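Local coordinates for iron transport multicopper oxidase FET3 (Saccharomyces cerevisiae, PDB 1ZPU), which oxidises ferrous to ferric iron with molecular oxygen, using four copper ions, so that the permease FTR1 can carry the iron into the yeast cell, at residues V147-M155 and I465-L473; R191-V199 and D226-Q234. One frame throughout, in Å; residues are numbered along the deposited sequence.

Contact 1 (V147-M155 and I465-L473); sequences VTDLTKSFM and IEWHLLQGL. With CU1 (copper (I) ion), chain B.
F154, the last residue of helix 147-154, and M155 just after it lie against W467, L470 and Q471 of the short helix 466-470 and its end. The helix axes approach to 11.8 Å and cross at -57°. The backbones come nearest at M155 and Q471, whose CA atoms are 7.7 Å apart. Side chains therefore carry the contact. W467 is its largest element. The edge of its six-membered ring points toward the face of F154 in an edge-to-face stack, with ring centroids 5.5 Å apart and planes at 66°. The F154 side chain reaches across with CG anti to the backbone N (chi1 174°), which sets its CZ 3.6 Å from W467 CB. The outer edge of the F154 ring meets two oxygens near its plane, W467 O and Q471 OE1. The Q471 amide stands almost perpendicular to that ring, and its NE2 is hydrogen-bonded to N332 O. Farther along the indole, V147 CG1 touches W467 CZ3 at 3.8 Å and L150 CD1 packs on CH2. W467 NE1 is hydrogen-bonded to Y143 OH. M155 bends at chi2 and chi3, and its CE lies 3.5 Å from L470 CB. T151 OG1 turns back to its own helix and donates to V147 O, which also accepts from T151 N. Helix 466-470 ends in a Schellman motif at G472, where phi is positive. H468 points its CB away from helix 147-154, and its ND1 binds copper at 2.1 Å. C463 and H392 bind the same ion, and H468 NE2 is hydrogen-bonded to E164. This is the type 1 copper site of a multicopper oxidase, in the third cupredoxin domain. The helix that carries its second histidine packs here on a helix of the second domain.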
loop_
_atom_site.group_PDB
_atom_site.type_symbol
_atom_site.label_atom_id
_atom_site.label_comp_id
_atom_site.label_asym_id
_atom_site.label_seq_id
_atom_site.Cartn_x
_atom_site.Cartn_y
_atom_site.Cartn_z
ATOM N N VAL A 147 -13.795 -6.444 -9.265
ATOM C CA VAL A 147 -13.682 -6.808 -7.867
ATOM C C VAL A 147 -15.053 -6.999 -7.220
ATOM O O VAL A 147 -15.258 -7.953 -6.483
ATOM C CB VAL A 147 -12.807 -5.823 -7.140
ATOM C CG1 VAL A 147 -12.655 -6.209 -5.704
ATOM C CG2 VAL A 147 -11.475 -5.846 -7.783
ATOM N N THR A 148 -15.996 -6.126 -7.544
ATOM C CA THR A 148 -17.357 -6.253 -7.047
ATOM C C THR A 148 -17.917 -7.669 -7.211
ATOM O O THR A 148 -18.503 -8.220 -6.263
ATOM C CB THR A 148 -18.264 -5.155 -7.662
ATOM O OG1 THR A 148 -18.239 -4.013 -6.793
ATOM C CG2 THR A 148 -19.723 -5.628 -7.871
ATOM N N ASP A 149 -17.694 -8.257 -8.390
ATOM C CA ASP A 149 -18.159 -9.613 -8.697
ATOM C C ASP A 149 -17.392 -10.732 -7.983
ATOM O O ASP A 149 -18.001 -11.691 -7.476
ATOM C CB ASP A 149 -18.193 -9.814 -10.205
ATOM C CG ASP A 149 -19.293 -9.004 -10.856
ATOM O OD1 ASP A 149 -20.337 -8.800 -10.191
ATOM O OD2 ASP A 149 -19.130 -8.567 -12.016
ATOM N N LEU A 150 -16.069 -10.590 -7.917
ATOM C CA LEU A 150 -15.237 -11.554 -7.215
ATOM C C LEU A 150 -15.552 -11.594 -5.724
ATOM O O LEU A 150 -15.596 -12.673 -5.129
ATOM C CB LEU A 150 -13.747 -11.286 -7.455
ATOM C CG LEU A 150 -13.283 -11.371 -8.915
ATOM C CD1 LEU A 150 -11.873 -10.909 -9.068
ATOM C CD2 LEU A 150 -13.471 -12.775 -9.473
ATOM N N THR A 151 -15.794 -10.424 -5.139
ATOM C CA THR A 151 -16.118 -10.290 -3.722
ATOM C C THR A 151 -17.306 -11.156 -3.302
ATOM O O THR A 151 -17.348 -11.653 -2.178
ATOM C CB THR A 151 -16.446 -8.824 -3.395
ATOM O OG1 THR A 151 -15.329 -8.004 -3.750
ATOM C CG2 THR A 151 -16.767 -8.632 -1.908
ATOM N N LYS A 152 -18.263 -11.333 -4.208
ATOM C CA LYS A 152 -19.473 -12.093 -3.922
ATOM C C LYS A 152 -19.152 -13.532 -3.580
ATOM O O LYS A 152 -19.773 -14.118 -2.687
ATOM C CB LYS A 152 -20.427 -12.065 -5.113
ATOM C CG LYS A 152 -21.092 -10.741 -5.348
ATOM C CD LYS A 152 -21.687 -10.718 -6.733
ATOM C CE LYS A 152 -22.091 -9.313 -7.139
ATOM N NZ LYS A 152 -23.074 -9.401 -8.265
ATOM N N SER A 153 -18.193 -14.100 -4.300
ATOM C CA SER A 153 -17.769 -15.470 -4.029
ATOM C C SER A 153 -16.503 -15.543 -3.169
ATOM O O SER A 153 -16.158 -16.619 -2.693
ATOM C CB SER A 153 -17.620 -16.292 -5.312
ATOM O OG SER A 153 -16.812 -15.612 -6.253
ATOM N N PHE A 154 -15.825 -14.418 -2.951
ATOM C CA PHE A 154 -14.676 -14.404 -2.043
ATOM C C PHE A 154 -15.096 -14.402 -0.580
ATOM O O PHE A 154 -14.602 -15.193 0.218
ATOM C CB PHE A 154 -13.770 -13.203 -2.289
ATOM C CG PHE A 154 -12.668 -13.074 -1.288
ATOM C CD1 PHE A 154 -11.797 -14.144 -1.048
ATOM C CD2 PHE A 154 -12.482 -11.880 -0.595
ATOM C CE1 PHE A 154 -10.761 -14.034 -0.119
ATOM C CE2 PHE A 154 -11.446 -11.743 0.331
ATOM C CZ PHE A 154 -10.581 -12.822 0.576
ATOM N N MET A 155 -15.978 -13.475 -0.230
ATOM C CA MET A 155 -16.506 -13.375 1.112
ATOM C C MET A 155 -17.820 -14.148 1.132
ATOM O O MET A 155 -18.903 -13.562 1.062
ATOM C CB MET A 155 -16.730 -11.908 1.466
ATOM C CG MET A 155 -16.198 -11.527 2.833
ATOM S SD MET A 155 -14.439 -11.124 2.781
ATOM C CE MET A 155 -14.573 -9.535 1.988
ATOM N N ILE A 465 -2.792 -6.243 0.747
ATOM C CA ILE A 465 -3.446 -7.157 -0.158
ATOM C C ILE A 465 -4.920 -6.873 -0.045
ATOM O O ILE A 465 -5.525 -7.091 1.001
ATOM C CB ILE A 465 -3.186 -8.627 0.200
ATOM C CG1 ILE A 465 -1.750 -9.030 -0.175
ATOM C CG2 ILE A 465 -4.228 -9.539 -0.500
ATOM C CD1 ILE A 465 -1.309 -10.366 0.407
ATOM N N GLU A 466 -5.498 -6.386 -1.131
ATOM C CA GLU A 466 -6.858 -5.891 -1.128
ATOM C C GLU A 466 -7.873 -6.869 -0.549
ATOM O O GLU A 466 -8.795 -6.470 0.177
ATOM C CB GLU A 466 -7.223 -5.468 -2.540
ATOM C CG GLU A 466 -6.756 -4.045 -2.846
ATOM C CD GLU A 466 -7.642 -2.987 -2.162
ATOM O OE1 GLU A 466 -8.824 -2.844 -2.590
ATOM O OE2 GLU A 466 -7.154 -2.316 -1.205
ATOM N N TRP A 467 -7.690 -8.149 -0.861
ATOM C CA TRP A 467 -8.560 -9.194 -0.343
ATOM C C TRP A 467 -8.488 -9.281 1.178
ATOM O O TRP A 467 -9.507 -9.459 1.838
ATOM C CB TRP A 467 -8.209 -10.533 -0.981
ATOM C CG TRP A 467 -8.086 -10.450 -2.486
ATOM C CD1 TRP A 467 -6.959 -10.671 -3.230
ATOM C CD2 TRP A 467 -9.132 -10.121 -3.423
ATOM N NE1 TRP A 467 -7.246 -10.510 -4.571
ATOM C CE2 TRP A 467 -8.565 -10.166 -4.714
ATOM C CE3 TRP A 467 -10.489 -9.798 -3.289
ATOM C CZ2 TRP A 467 -9.301 -9.899 -5.866
ATOM C CZ3 TRP A 467 -11.226 -9.527 -4.428
ATOM C CH2 TRP A 467 -10.627 -9.579 -5.708
ATOM N N HIS A 468 -7.290 -9.131 1.734
ATOM C CA HIS A 468 -7.112 -9.251 3.163
ATOM C C HIS A 468 -7.637 -8.020 3.913
ATOM O O HIS A 468 -8.142 -8.128 5.048
ATOM C CB HIS A 468 -5.653 -9.556 3.500
ATOM C CG HIS A 468 -5.152 -10.837 2.900
ATOM N ND1 HIS A 468 -3.814 -11.180 2.883
ATOM C CD2 HIS A 468 -5.803 -11.848 2.280
ATOM C CE1 HIS A 468 -3.668 -12.347 2.287
ATOM N NE2 HIS A 468 -4.857 -12.771 1.909
ATOM N N LEU A 469 -7.522 -6.856 3.276
ATOM C CA LEU A 469 -8.107 -5.640 3.812
ATOM C C LEU A 469 -9.635 -5.752 3.822
ATOM O O LEU A 469 -10.286 -5.304 4.763
ATOM C CB LEU A 469 -7.653 -4.443 3.002
ATOM C CG LEU A 469 -8.086 -3.052 3.464
ATOM C CD1 LEU A 469 -7.577 -2.704 4.883
ATOM C CD2 LEU A 469 -7.628 -2.030 2.416
ATOM N N LEU A 470 -10.197 -6.371 2.785
ATOM C CA LEU A 470 -11.631 -6.683 2.744
ATOM C C LEU A 470 -12.033 -7.636 3.846
ATOM O O LEU A 470 -13.148 -7.533 4.377
ATOM C CB LEU A 470 -12.042 -7.266 1.393
ATOM C CG LEU A 470 -12.392 -6.205 0.355
ATOM C CD1 LEU A 470 -12.227 -6.755 -1.056
ATOM C CD2 LEU A 470 -13.809 -5.668 0.584
ATOM N N GLN A 471 -11.126 -8.554 4.187
ATOM C CA GLN A 471 -11.318 -9.479 5.297
ATOM C C GLN A 471 -11.130 -8.805 6.659
ATOM O O GLN A 471 -11.303 -9.439 7.696
ATOM C CB GLN A 471 -10.365 -10.649 5.150
ATOM C CG GLN A 471 -10.753 -11.654 4.095
ATOM C CD GLN A 471 -9.777 -12.810 4.057
ATOM O OE1 GLN A 471 -8.755 -12.753 3.361
ATOM N NE2 GLN A 471 -10.070 -13.863 4.823
ATOM N N GLY A 472 -10.761 -7.524 6.644
ATOM C CA GLY A 472 -10.581 -6.721 7.861
ATOM C C GLY A 472 -9.227 -6.736 8.571
ATOM O O GLY A 472 -9.177 -6.513 9.779
ATOM N N LEU A 473 -8.130 -6.965 7.836
ATOM C CA LEU A 473 -6.795 -7.024 8.432
ATOM C C LEU A 473 -6.244 -5.625 8.584
ATOM O O LEU A 473 -5.342 -5.229 7.844
ATOM C CB LEU A 473 -5.831 -7.823 7.557
ATOM C CG LEU A 473 -4.952 -8.890 8.226
ATOM C CD1 LEU A 473 -3.764 -9.277 7.357
ATOM C CD2 LEU A 473 -4.497 -8.535 9.642
HETATM CU CU CU1 B . -2.348 -10.110 3.906
#

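Contact 2 (R191-V199 and D226-Q234); sequences RIVNVGGFV and DMLYITVAQ
N194 turns its CG anti to the backbone N (chi1 -173°), which lays its amide against the 230-232 backbone, with ND2 toward I230 O. I192 holds CG2 anti to its backbone N, where the methyl meets I230 CD1 at 3.4 Å. I192 CD1 packs on L228 CD1. N194 is gripped by backbone and side chain alike. Its N donates to Q234 O at 3.2 Å, and its O accepts from A233 N at 2.6 Å. Its ND2 donates to I230 O at 3.1 Å. That oxygen lies in the plane of the N194 amide, while ND2 sits above the I230 carbonyl plane. A weak bond runs from ND2 to V199 O. OD1 accepts from G196 N at 2.8 Å and closes an Asx turn. The amide is thus held at both ends. The contact joins the two sheets of the second cupredoxin domain, a beta sandwich: strand 187-194 belongs to one sheet and strand 228-230 to the other. T231 to Q234 form a type II beta turn at the end of the second strand. An alanine here would remove the side-chain bonds to I230 O and G196 N and the weak one to V199 O, and is likely to leave the 194-199 loop freer to shift against the turn. V232 CG1 sits in the bend of that loop, 3.5 Å from F198 O and close to G196 O and V199 O. G196 O also accepts from Y112 OH. The side chain of A233 lies about 4 Å from those of H62 and H464, ligands of a type 3 copper.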
loop_
_atom_site.group_PDB
_atom_site.type_symbol
_atom_site.label_atom_id
_atom_site.label_comp_id
_atom_site.label_asym_id
_atom_site.label_seq_id
_atom_site.Cartn_x
_atom_site.Cartn_y
_atom_site.Cartn_z
ATOM N N ARG A 191 12.157 3.661 -11.966
ATOM C CA ARG A 191 11.271 3.538 -10.805
ATOM C C ARG A 191 10.368 2.337 -10.966
ATOM O O ARG A 191 9.450 2.348 -11.780
ATOM C CB ARG A 191 10.396 4.781 -10.639
ATOM C CG ARG A 191 11.120 6.097 -10.599
ATOM C CD ARG A 191 10.136 7.206 -10.867
ATOM N NE ARG A 191 10.790 8.376 -11.431
ATOM C CZ ARG A 191 11.321 9.341 -10.687
ATOM N NH1 ARG A 191 11.243 9.279 -9.351
ATOM N NH2 ARG A 191 11.920 10.374 -11.275
ATOM N N ILE A 192 10.616 1.300 -10.184
ATOM C CA ILE A 192 9.796 0.098 -10.275
ATOM C C ILE A 192 8.774 0.125 -9.158
ATOM O O ILE A 192 9.149 0.113 -7.990
ATOM C CB ILE A 192 10.645 -1.201 -10.224
ATOM C CG1 ILE A 192 11.827 -1.083 -11.163
ATOM C CG2 ILE A 192 9.847 -2.392 -10.687
ATOM C CD1 ILE A 192 13.026 -1.917 -10.748
ATOM N N VAL A 193 7.490 0.180 -9.518
ATOM C CA VAL A 193 6.418 0.255 -8.529
ATOM C C VAL A 193 5.482 -0.922 -8.683
ATOM O O VAL A 193 4.979 -1.174 -9.787
ATOM C CB VAL A 193 5.579 1.546 -8.691
ATOM C CG1 VAL A 193 4.555 1.655 -7.579
ATOM C CG2 VAL A 193 6.465 2.795 -8.719
ATOM N N ASN A 194 5.228 -1.646 -7.597
ATOM C CA ASN A 194 4.164 -2.641 -7.654
ATOM C C ASN A 194 2.788 -2.072 -7.247
ATOM O O ASN A 194 2.469 -1.974 -6.060
ATOM C CB ASN A 194 4.519 -3.897 -6.875
ATOM C CG ASN A 194 3.501 -4.970 -7.072
ATOM O OD1 ASN A 194 2.393 -4.689 -7.567
ATOM N ND2 ASN A 194 3.837 -6.200 -6.705
ATOM N N VAL A 195 1.993 -1.679 -8.242
ATOM C CA VAL A 195 0.674 -1.080 -7.994
ATOM C C VAL A 195 -0.426 -2.144 -8.008
ATOM O O VAL A 195 -1.583 -1.857 -8.290
ATOM C CB VAL A 195 0.379 -0.009 -9.042
ATOM C CG1 VAL A 195 1.315 1.205 -8.847
ATOM C CG2 VAL A 195 0.563 -0.596 -10.421
ATOM N N GLY A 196 -0.052 -3.388 -7.728
ATOM C CA GLY A 196 -0.996 -4.494 -7.749
ATOM C C GLY A 196 -1.841 -4.522 -6.488
ATOM O O GLY A 196 -1.599 -3.771 -5.532
ATOM N N GLY A 197 -2.849 -5.388 -6.494
ATOM C CA GLY A 197 -3.763 -5.492 -5.370
ATOM C C GLY A 197 -3.512 -6.737 -4.538
ATOM O O GLY A 197 -4.037 -6.882 -3.436
ATOM N N PHE A 198 -2.706 -7.644 -5.053
ATOM C CA PHE A 198 -2.574 -8.940 -4.414
ATOM C C PHE A 198 -1.129 -9.422 -4.416
ATOM O O PHE A 198 -0.457 -9.405 -3.406
ATOM C CB PHE A 198 -3.517 -9.950 -5.111
ATOM C CG PHE A 198 -3.451 -11.359 -4.582
ATOM C CD1 PHE A 198 -2.978 -11.645 -3.304
ATOM C CD2 PHE A 198 -3.928 -12.409 -5.359
ATOM C CE1 PHE A 198 -2.957 -12.966 -2.821
ATOM C CE2 PHE A 198 -3.900 -13.740 -4.879
ATOM C CZ PHE A 198 -3.415 -14.005 -3.617
ATOM N N VAL A 199 -0.657 -9.807 -5.584
ATOM C CA VAL A 199 0.474 -10.705 -5.713
ATOM C C VAL A 199 1.871 -10.025 -5.709
ATOM O O VAL A 199 2.109 -9.052 -6.414
ATOM C CB VAL A 199 0.192 -11.540 -6.978
ATOM C CG1 VAL A 199 1.413 -11.709 -7.862
ATOM C CG2 VAL A 199 -0.447 -12.845 -6.605
ATOM N N ASP A 226 20.767 -8.721 -9.003
ATOM C CA ASP A 226 20.265 -9.247 -10.247
ATOM C C ASP A 226 18.757 -9.346 -10.200
ATOM O O ASP A 226 18.119 -9.416 -11.242
ATOM C CB ASP A 226 20.840 -10.631 -10.488
ATOM C CG ASP A 226 22.346 -10.615 -10.622
ATOM O OD1 ASP A 226 22.983 -11.639 -10.280
ATOM O OD2 ASP A 226 22.891 -9.573 -11.067
ATOM N N MET A 227 18.180 -9.348 -9.001
ATOM C CA MET A 227 16.751 -9.619 -8.855
ATOM C C MET A 227 16.085 -8.893 -7.669
ATOM O O MET A 227 16.667 -8.773 -6.584
ATOM C CB MET A 227 16.532 -11.131 -8.752
ATOM C CG MET A 227 15.085 -11.547 -8.929
ATOM S SD MET A 227 14.810 -13.321 -8.858
ATOM C CE MET A 227 15.828 -13.886 -10.210
ATOM N N LEU A 228 14.862 -8.413 -7.873
ATOM C CA LEU A 228 14.089 -7.822 -6.766
ATOM C C LEU A 228 12.856 -8.635 -6.449
ATOM O O LEU A 228 12.261 -9.219 -7.340
ATOM C CB LEU A 228 13.654 -6.394 -7.080
ATOM C CG LEU A 228 14.709 -5.343 -7.409
ATOM C CD1 LEU A 228 14.047 -4.090 -7.956
ATOM C CD2 LEU A 228 15.572 -5.019 -6.193
ATOM N N TYR A 229 12.486 -8.677 -5.174
ATOM C CA TYR A 229 11.173 -9.162 -4.764
ATOM C C TYR A 229 10.356 -7.934 -4.328
ATOM O O TYR A 229 10.661 -7.314 -3.319
ATOM C CB TYR A 229 11.307 -10.185 -3.633
ATOM C CG TYR A 229 10.001 -10.797 -3.150
ATOM C CD1 TYR A 229 9.434 -11.907 -3.789
ATOM C CD2 TYR A 229 9.329 -10.260 -2.055
ATOM C CE1 TYR A 229 8.229 -12.456 -3.354
ATOM C CE2 TYR A 229 8.130 -10.799 -1.611
ATOM C CZ TYR A 229 7.587 -11.896 -2.255
ATOM O OH TYR A 229 6.396 -12.403 -1.775
ATOM N N ILE A 230 9.345 -7.568 -5.100
ATOM C CA ILE A 230 8.543 -6.375 -4.821
ATOM C C ILE A 230 7.117 -6.776 -4.462
ATOM O O ILE A 230 6.402 -7.349 -5.310
ATOM C CB ILE A 230 8.457 -5.443 -6.057
ATOM C CG1 ILE A 230 9.838 -5.323 -6.714
ATOM C CG2 ILE A 230 7.907 -4.100 -5.680
ATOM C CD1 ILE A 230 9.883 -4.363 -7.881
ATOM N N THR A 231 6.702 -6.482 -3.224
ATOM C CA THR A 231 5.324 -6.736 -2.795
ATOM C C THR A 231 4.455 -5.622 -3.334
ATOM O O THR A 231 4.962 -4.620 -3.822
ATOM C CB THR A 231 5.151 -6.769 -1.237
ATOM O OG1 THR A 231 5.043 -5.433 -0.715
ATOM C CG2 THR A 231 6.284 -7.520 -0.534
ATOM N N VAL A 232 3.137 -5.767 -3.230
ATOM C CA VAL A 232 2.260 -4.692 -3.700
ATOM C C VAL A 232 2.513 -3.474 -2.840
ATOM O O VAL A 232 2.835 -3.612 -1.663
ATOM C CB VAL A 232 0.788 -5.066 -3.691
ATOM C CG1 VAL A 232 0.560 -6.232 -4.602
ATOM C CG2 VAL A 232 0.311 -5.375 -2.303
ATOM N N ALA A 233 2.423 -2.296 -3.452
ATOM C CA ALA A 233 2.526 -1.023 -2.751
ATOM C C ALA A 233 3.952 -0.547 -2.533
ATOM O O ALA A 233 4.169 0.617 -2.253
ATOM C CB ALA A 233 1.768 -1.067 -1.419
ATOM N N GLN A 234 4.933 -1.433 -2.640
ATOM C CA GLN A 234 6.300 -0.951 -2.470
ATOM C C GLN A 234 6.958 -0.459 -3.750
ATOM O O GLN A 234 6.529 -0.812 -4.846
ATOM C CB GLN A 234 7.204 -1.868 -1.622
ATOM C CG GLN A 234 7.296 -3.343 -1.931
ATOM C CD GLN A 234 7.960 -4.135 -0.767
ATOM O OE1 GLN A 234 7.820 -3.779 0.421
ATOM N NE2 GLN A 234 8.692 -5.208 -1.115
#

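How the contacts relate
The two contacts have centres about 20 Å apart, and they touch. Both segments of contact 2 fall between those of contact 1 in the sequence: helix 147-154 comes first, then 191-199 and 226-234, then 465-473. Contact 2 lies within the second cupredoxin domain. Contact 1 joins that domain to the third. The loop after strand 187-194 meets the start of helix 466-470, where E466 N and G197 O are 2.8 Å apart, probably hydrogen-bonded. F198 also packs on W467. In contact 1 the second domain thus packs on the helix that carries the type 1 ligand H468, while contact 2 places A233 beside ligands of a type 3 copper.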